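Local atomic coordinates of beta-galactosidase (Trichoderma reesei, PDB entry 3OG2), a protein that probably releases terminal non-reducing beta-D-galactose residues from beta-D-galactosides by hydrolysis, as a glycoside hydrolase of family 35. Residues R51-S56 and E945-Y950; A478-L483 and E613-P618; L695-S700 and I804-L809. One frame throughout, in Å; residues are numbered along the deposited sequence.

Interaction 1: residues R51-S56 and E945-Y950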
# COMPACT_ATOMS: atom_id res chain seq x y z
N ARG A 51 -1.66 -8.27 1.59
CA ARG A 51 -0.26 -8.00 1.19
C ARG A 51 0.71 -8.03 2.37
O ARG A 51 1.91 -7.81 2.19
CB ARG A 51 -0.19 -6.66 0.48
CG ARG A 51 -0.63 -6.85 -1.00
CD ARG A 51 -0.82 -5.53 -1.72
NE ARG A 51 -0.65 -5.68 -3.18
CZ ARG A 51 -1.41 -5.11 -4.10
NH1 ARG A 51 -2.51 -4.40 -3.83
NH2 ARG A 51 -1.02 -5.31 -5.35
N LEU A 52 0.22 -8.41 3.56
CA LEU A 52 1.05 -8.55 4.77
C LEU A 52 0.49 -9.74 5.54
O LEU A 52 -0.37 -9.54 6.42
CB LEU A 52 1.04 -7.25 5.61
CG LEU A 52 1.90 -7.34 6.88
CD1 LEU A 52 3.33 -7.68 6.59
CD2 LEU A 52 1.82 -6.00 7.62
N PRO A 53 0.91 -10.95 5.20
CA PRO A 53 0.30 -12.16 5.79
C PRO A 53 0.93 -12.49 7.13
O PRO A 53 1.30 -13.65 7.41
CB PRO A 53 0.61 -13.22 4.73
CG PRO A 53 1.97 -12.80 4.19
CD PRO A 53 1.89 -11.27 4.15
N VAL A 54 1.00 -11.47 7.99
CA VAL A 54 1.56 -11.64 9.36
C VAL A 54 0.59 -10.93 10.28
O VAL A 54 0.68 -9.69 10.46
CB VAL A 54 2.93 -11.03 9.49
CG1 VAL A 54 3.48 -11.21 10.93
CG2 VAL A 54 3.93 -11.65 8.50
N PRO A 55 -0.36 -11.66 10.83
CA PRO A 55 -1.43 -11.03 11.59
C PRO A 55 -0.95 -10.12 12.71
O PRO A 55 -1.57 -9.05 12.95
CB PRO A 55 -2.21 -12.23 12.16
CG PRO A 55 -1.96 -13.34 11.22
CD PRO A 55 -0.59 -13.11 10.63
N SER A 56 0.13 -10.53 13.38
CA SER A 56 0.60 -9.69 14.51
C SER A 56 1.33 -8.42 14.10
O SER A 56 1.69 -7.61 14.98
CB SER A 56 1.44 -10.57 15.47
OG SER A 56 2.53 -11.11 14.72
N GLU A 945 9.55 -10.25 9.37
CA GLU A 945 9.49 -11.02 10.59
C GLU A 945 8.09 -11.58 10.77
O GLU A 945 7.13 -10.86 10.48
CB GLU A 945 9.86 -10.09 11.78
CG GLU A 945 10.00 -10.85 13.10
CD GLU A 945 10.36 -9.91 14.22
OE1 GLU A 945 10.93 -8.82 13.96
OE2 GLU A 945 10.09 -10.26 15.39
N GLY A 946 7.96 -12.84 11.18
CA GLY A 946 6.62 -13.45 11.20
C GLY A 946 6.63 -14.53 10.15
O GLY A 946 6.37 -15.71 10.41
N ILE A 947 6.96 -14.18 8.91
CA ILE A 947 7.25 -15.15 7.87
C ILE A 947 8.66 -15.75 8.17
O ILE A 947 8.77 -16.97 8.19
CB ILE A 947 7.16 -14.57 6.46
CG1 ILE A 947 5.74 -14.07 6.14
CG2 ILE A 947 7.60 -15.62 5.44
CD1 ILE A 947 4.65 -15.14 6.20
N LEU A 948 9.62 -14.87 8.42
CA LEU A 948 10.87 -15.36 9.00
C LEU A 948 10.77 -15.54 10.51
O LEU A 948 10.13 -14.72 11.20
CB LEU A 948 11.96 -14.32 8.75
CG LEU A 948 12.56 -14.32 7.35
CD1 LEU A 948 13.33 -13.04 7.08
CD2 LEU A 948 13.51 -15.53 7.16
N ASP A 949 11.41 -16.55 11.07
CA ASP A 949 11.54 -16.82 12.48
C ASP A 949 12.90 -16.29 12.91
O ASP A 949 13.95 -16.82 12.50
CB ASP A 949 11.38 -18.33 12.73
CG ASP A 949 11.43 -18.67 14.21
OD1 ASP A 949 11.83 -17.82 15.03
OD2 ASP A 949 11.11 -19.84 14.59
N TYR A 950 12.93 -15.21 13.68
CA TYR A 950 14.16 -14.57 14.07
C TYR A 950 14.86 -15.29 15.21
O TYR A 950 15.96 -14.91 15.61
CB TYR A 950 13.90 -13.10 14.51
CG TYR A 950 13.78 -12.16 13.32
CD1 TYR A 950 13.25 -12.55 12.08
CD2 TYR A 950 14.19 -10.84 13.46
CE1 TYR A 950 13.16 -11.62 11.04
CE2 TYR A 950 14.13 -9.92 12.43
CZ TYR A 950 13.60 -10.34 11.22
OH TYR A 950 13.53 -9.42 10.21

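Interaction 2: residues A478-L483 and E613-P618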
# COMPACT_ATOMS: atom_id res chain seq x y z
N ALA A 478 -4.51 20.68 31.84
CA ALA A 478 -5.22 21.20 33.03
C ALA A 478 -4.67 22.54 33.50
O ALA A 478 -5.37 23.32 34.15
CB ALA A 478 -5.17 20.13 34.10
N GLU A 479 -3.43 22.91 33.20
CA GLU A 479 -2.81 24.09 33.79
C GLU A 479 -2.34 25.08 32.74
O GLU A 479 -1.98 26.23 32.99
CB GLU A 479 -1.68 23.58 34.69
CG GLU A 479 -0.55 22.85 34.03
CD GLU A 479 -0.77 21.47 33.46
OE1 GLU A 479 -1.69 21.22 32.65
OE2 GLU A 479 0.01 20.54 33.79
N LYS A 480 -2.31 24.67 31.49
CA LYS A 480 -1.83 25.49 30.40
C LYS A 480 -2.53 25.04 29.10
O LYS A 480 -2.99 23.91 29.00
CB LYS A 480 -0.33 25.44 30.17
CG LYS A 480 0.41 24.12 30.02
CD LYS A 480 1.87 24.25 29.60
CE LYS A 480 2.67 22.94 29.52
NZ LYS A 480 4.10 23.21 29.05
N THR A 481 -2.56 25.94 28.14
CA THR A 481 -2.90 25.59 26.75
C THR A 481 -1.62 25.64 25.94
O THR A 481 -0.86 26.59 26.10
CB THR A 481 -3.96 26.55 26.20
OG1 THR A 481 -5.16 26.43 26.98
CG2 THR A 481 -4.37 26.24 24.77
N VAL A 482 -1.37 24.63 25.12
CA VAL A 482 -0.15 24.58 24.34
C VAL A 482 -0.49 24.68 22.88
O VAL A 482 -1.45 24.02 22.43
CB VAL A 482 0.57 23.25 24.63
CG1 VAL A 482 1.65 23.01 23.59
CG2 VAL A 482 1.15 23.29 26.03
N LEU A 483 0.25 25.48 22.13
CA LEU A 483 0.11 25.63 20.69
C LEU A 483 1.50 25.42 20.07
O LEU A 483 2.46 26.00 20.59
CB LEU A 483 -0.38 27.05 20.37
CG LEU A 483 -0.40 27.45 18.91
CD1 LEU A 483 -1.37 26.60 18.08
CD2 LEU A 483 -0.78 28.94 18.79
N GLU A 613 10.96 14.72 25.14
CA GLU A 613 10.38 15.81 25.91
C GLU A 613 8.86 15.64 25.90
O GLU A 613 8.26 15.49 24.85
CB GLU A 613 10.77 17.16 25.32
CG GLU A 613 10.11 18.36 26.02
CD GLU A 613 10.46 19.63 25.27
OE1 GLU A 613 10.41 19.68 24.00
OE2 GLU A 613 10.78 20.68 25.89
N ILE A 614 8.29 15.59 27.08
CA ILE A 614 6.86 15.34 27.25
C ILE A 614 6.17 16.62 27.66
O ILE A 614 6.57 17.21 28.67
CB ILE A 614 6.62 14.29 28.34
CG1 ILE A 614 7.64 13.17 28.27
CG2 ILE A 614 5.19 13.77 28.26
CD1 ILE A 614 7.52 12.20 27.19
N ILE A 615 5.21 17.03 26.87
CA ILE A 615 4.52 18.32 27.08
C ILE A 615 3.07 18.07 27.37
O ILE A 615 2.40 17.37 26.58
CB ILE A 615 4.72 19.20 25.83
CG1 ILE A 615 6.22 19.49 25.58
CG2 ILE A 615 3.91 20.48 25.89
CD1 ILE A 615 6.52 19.93 24.15
N GLY A 616 2.57 18.58 28.48
CA GLY A 616 1.17 18.38 28.85
C GLY A 616 1.00 17.19 29.75
O GLY A 616 0.31 16.23 29.43
N ILE A 617 1.64 17.19 30.90
CA ILE A 617 1.52 16.07 31.84
C ILE A 617 0.14 16.00 32.48
O ILE A 617 -0.22 17.01 33.05
CB ILE A 617 2.61 16.28 32.93
CG1 ILE A 617 4.01 16.55 32.34
CG2 ILE A 617 2.55 15.09 33.87
CD1 ILE A 617 4.44 15.54 31.34
N PRO A 618 -0.59 14.88 32.41
CA PRO A 618 -1.92 14.86 33.00
C PRO A 618 -1.80 15.09 34.51
O PRO A 618 -0.79 14.83 35.22
CB PRO A 618 -2.46 13.47 32.67
CG PRO A 618 -1.53 12.90 31.67
CD PRO A 618 -0.20 13.61 31.79
O HOH W 1 -3.10 18.04 31.57

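Interaction 3: residues L695-S700 and I804-L809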
# COMPACT_ATOMS: atom_id res chain seq x y z
N LEU A 695 -10.90 -20.16 -29.31
CA LEU A 695 -9.79 -21.08 -29.56
C LEU A 695 -9.32 -21.03 -31.01
O LEU A 695 -10.14 -21.04 -31.93
CB LEU A 695 -10.24 -22.53 -29.27
CG LEU A 695 -10.44 -22.85 -27.79
CD1 LEU A 695 -10.82 -24.33 -27.65
CD2 LEU A 695 -9.19 -22.50 -26.99
N LYS A 696 -8.02 -21.04 -31.18
CA LYS A 696 -7.37 -21.23 -32.47
C LYS A 696 -6.85 -22.66 -32.65
O LYS A 696 -6.46 -23.08 -33.71
CB LYS A 696 -6.23 -20.23 -32.58
CG LYS A 696 -6.74 -18.79 -32.50
CD LYS A 696 -5.59 -17.80 -32.68
CE LYS A 696 -6.10 -16.37 -32.92
NZ LYS A 696 -5.01 -15.39 -33.11
N THR A 697 -6.84 -23.43 -31.56
CA THR A 697 -6.26 -24.74 -31.50
C THR A 697 -7.37 -25.78 -31.40
O THR A 697 -8.48 -25.44 -30.97
CB THR A 697 -5.31 -24.84 -30.30
OG1 THR A 697 -6.02 -24.39 -29.13
CG2 THR A 697 -4.08 -23.97 -30.47
N PRO A 698 -7.10 -27.02 -31.76
CA PRO A 698 -8.15 -28.05 -31.68
C PRO A 698 -8.57 -28.40 -30.26
O PRO A 698 -9.67 -28.92 -30.07
CB PRO A 698 -7.53 -29.25 -32.37
CG PRO A 698 -6.12 -28.98 -32.66
CD PRO A 698 -5.84 -27.54 -32.32
N VAL A 699 -7.73 -28.16 -29.26
CA VAL A 699 -8.09 -28.31 -27.85
C VAL A 699 -7.65 -27.06 -27.13
O VAL A 699 -6.74 -26.36 -27.60
CB VAL A 699 -7.40 -29.49 -27.16
CG1 VAL A 699 -7.97 -30.79 -27.75
CG2 VAL A 699 -5.86 -29.44 -27.31
N SER A 700 -8.29 -26.72 -26.03
CA SER A 700 -7.84 -25.59 -25.22
C SER A 700 -6.49 -25.89 -24.58
O SER A 700 -6.30 -26.96 -23.97
CB SER A 700 -8.86 -25.34 -24.09
OG SER A 700 -8.33 -24.26 -23.32
N ILE A 804 -0.75 -21.73 -24.22
CA ILE A 804 -0.46 -21.76 -25.66
C ILE A 804 -1.69 -21.27 -26.39
O ILE A 804 -2.76 -21.85 -26.29
CB ILE A 804 -0.05 -23.18 -26.11
CG1 ILE A 804 1.25 -23.61 -25.40
CG2 ILE A 804 0.07 -23.27 -27.64
CD1 ILE A 804 1.56 -25.08 -25.51
N LEU A 805 -1.52 -20.15 -27.11
CA LEU A 805 -2.62 -19.56 -27.88
C LEU A 805 -2.79 -20.25 -29.20
O LEU A 805 -3.92 -20.25 -29.75
CB LEU A 805 -2.28 -18.07 -28.18
CG LEU A 805 -2.13 -17.20 -26.95
CD1 LEU A 805 -1.84 -15.77 -27.39
CD2 LEU A 805 -3.39 -17.27 -26.11
N ASP A 806 -1.72 -20.73 -29.82
CA ASP A 806 -1.81 -21.28 -31.16
C ASP A 806 -0.54 -22.05 -31.39
O ASP A 806 0.51 -21.81 -30.75
CB ASP A 806 -1.90 -20.18 -32.23
CG ASP A 806 -2.48 -20.65 -33.54
OD1 ASP A 806 -2.84 -21.85 -33.65
OD2 ASP A 806 -2.63 -19.82 -34.45
N TYR A 807 -0.56 -22.99 -32.32
CA TYR A 807 0.62 -23.70 -32.75
C TYR A 807 0.37 -24.30 -34.13
O TYR A 807 -0.76 -24.48 -34.54
CB TYR A 807 0.99 -24.82 -31.77
CG TYR A 807 0.00 -25.95 -31.67
CD1 TYR A 807 0.07 -27.09 -32.50
CD2 TYR A 807 -1.03 -25.90 -30.74
CE1 TYR A 807 -0.83 -28.13 -32.44
CE2 TYR A 807 -1.94 -26.94 -30.63
CZ TYR A 807 -1.84 -28.02 -31.48
OH TYR A 807 -2.74 -29.04 -31.35
N ALA A 808 1.47 -24.70 -34.75
CA ALA A 808 1.35 -25.42 -36.01
C ALA A 808 2.62 -26.26 -36.11
O ALA A 808 3.73 -25.72 -35.92
CB ALA A 808 1.25 -24.51 -37.22
N LEU A 809 2.48 -27.51 -36.39
CA LEU A 809 3.65 -28.39 -36.59
C LEU A 809 3.51 -28.93 -38.01
O LEU A 809 2.48 -29.54 -38.33
CB LEU A 809 3.60 -29.52 -35.57
CG LEU A 809 4.81 -30.48 -35.68
CD1 LEU A 809 6.15 -29.78 -35.49
CD2 LEU A 809 4.65 -31.59 -34.64
O HOH W 2 -6.42 -21.07 -28.86
O HOH W 3 -5.36 -22.93 -26.81

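Interaction 1: residues R51-S56 and E945-Y950
Glu945, whose carbonyl O meets Val54, lays its CG over the centre of one face of the Tyr950 ring, 3.7 Å above the plane; Leu948 CB sits in plane at the edge of that ring. Both methyls of Val54 point into the opposing loop. With CG1 anti to the backbone N (chi1 180°), this methyl lies 3.7 Å from Glu945 O and 3.9 Å from Gly946 CA, while CG2 packs on Ile947 CG1 at 3.8 Å. A side chain on Gly946 would run straight into Val54 CG1. Ile947 also reaches Pro53, its CD1 4.1 Å from Pro53 CG, the two side chains crossing at about a right angle. Replacing Val54 by an alanine would probably open a gap beside Glu945 O and Ile947 CG1. The carbonyl oxygens of Pro53 and Glu945 are buried here without a partner in the model. Pro53 centres an inverse gamma turn in the loop joining strand 38-47 of the TIM barrel to helix 58-66. The other loop links strands 940-943 and 953-962 of an all-beta domain, and Tyr928 of strand 926-932 touches both Pro53 and Ile947.

Interaction 2: residues A478-L483 and E613-P618
Val482 and Ile615 supply the apolar part of this contact: Val482 CG2 rests against Ile615 CG2 at 3.9 Å. The other valine methyl, CG1, is slightly farther from the same atom. The two side chains cross at about a right angle. In Ile615, chi1 of -61° sets CG1 beside the backbone N and leaves CG2 anti to that N, facing the valine.

A charged residue meets the same isoleucine methyl. Lys480 CG lies between its own backbone N and carbonyl carbon (chi1 52°), and from there the chain runs extended toward segment 613-618, at about a right angle to Ile615. The end of the chain passes Ile615 and Gly616: NZ comes 4.2 Å from Ile615 CG2, and CE lies 4.5 Å from Gly616 N. The ammonium itself is held by partners outside the two segments, through a salt bridge to Asp640 OD1 and a hydrogen bond to Tyr548 OH.

The polar contacts are slighter. Glu479, its chain bent at chi2, has OE2 3.6 Å from Ile617 O, two oxygens that merely lie near each other; its OE1 is buried with no partner in the model. A water accepts from Ala478 N at 3.0 Å and donates weakly to Ile617 O at 3.4 Å, bridging the two backbones.

Strand 481-487 belongs to a five-stranded sheet in the domain 2 region, and strand 612-615 to an eight-stranded sheet in the domain 3 region. Tyr548 of strand 545-551 and Ile583 of strand 583-585 each touch both Val482 and Ile615, so the pair is flanked by a residue from each sheet where the two meet.

Interaction 3: residues L695-S700 and I804-L809
Thr697 and Tyr807 form the tight half of this contact. The threonine methyl CG2 lies 3.6 Å from Tyr807 CD2 and equally close, 3.6 Å, to Asp806 CA, so it fills the angle between the ring and the strand backbone. The two side chains cross at about a right angle. Farther out along the ring Pro698 meets the tyrosine tip to tip, its CD 3.6 Å from Tyr807 OH; the hydroxyl is hydrogen-bonded to Trp821 NE1, which pins the far end of the ring. Thr697 OG1 lies between its backbone N and carbonyl carbon (chi1 51°) and donates to Val699 O at 2.6 Å, the donor tilted 31° from the carbonyl plane.

The other side is bridged by water, and it is the lysine end that is loose. One water donates to both Thr697 OG1, at 2.8 Å, and Ile804 O; a second accepts from Lys696 N and donates to Leu805 O, with a weak bond to Thr697 OG1. Lys696 lays CB 3.7 Å from Leu805 O, then leads away extended, and its NZ stays 5.2 Å from Asp806 OD2, opposite charges that do not touch. The side chain of this exposed lysine comes within about 4 Å of a bound N-acetylglucosamine.

Leu805 and Asp806 both face Ser731 in a classic beta bulge on strand 803-811. That strand is outermost, within this chain, in a three-stranded antiparallel sheet of an all-beta domain, and the 695-700 loop lies against the bulge itself and the tyrosine that follows it.

From the N terminus, the chain leaves the first barrel strand and passes 51-56, the opening half of interaction 1, whose mate at 945-950 lies almost nine hundred residues on. Both other contacts fall within that span. Interaction 2 opens at 478-483 and closes at 613-618, before interaction 3 opens at 695-700 and closes at 804-809; these two follow in series, and none crosses another. Interaction 1 ties the TIM barrel to a late all-beta domain, interaction 2 joins the domain 2 and domain 3 regions, and interaction 3 holds a loop to an edge strand. Interactions 2 and 3 lie on opposite sides of the chain's centre, their centres about 74 Å apart.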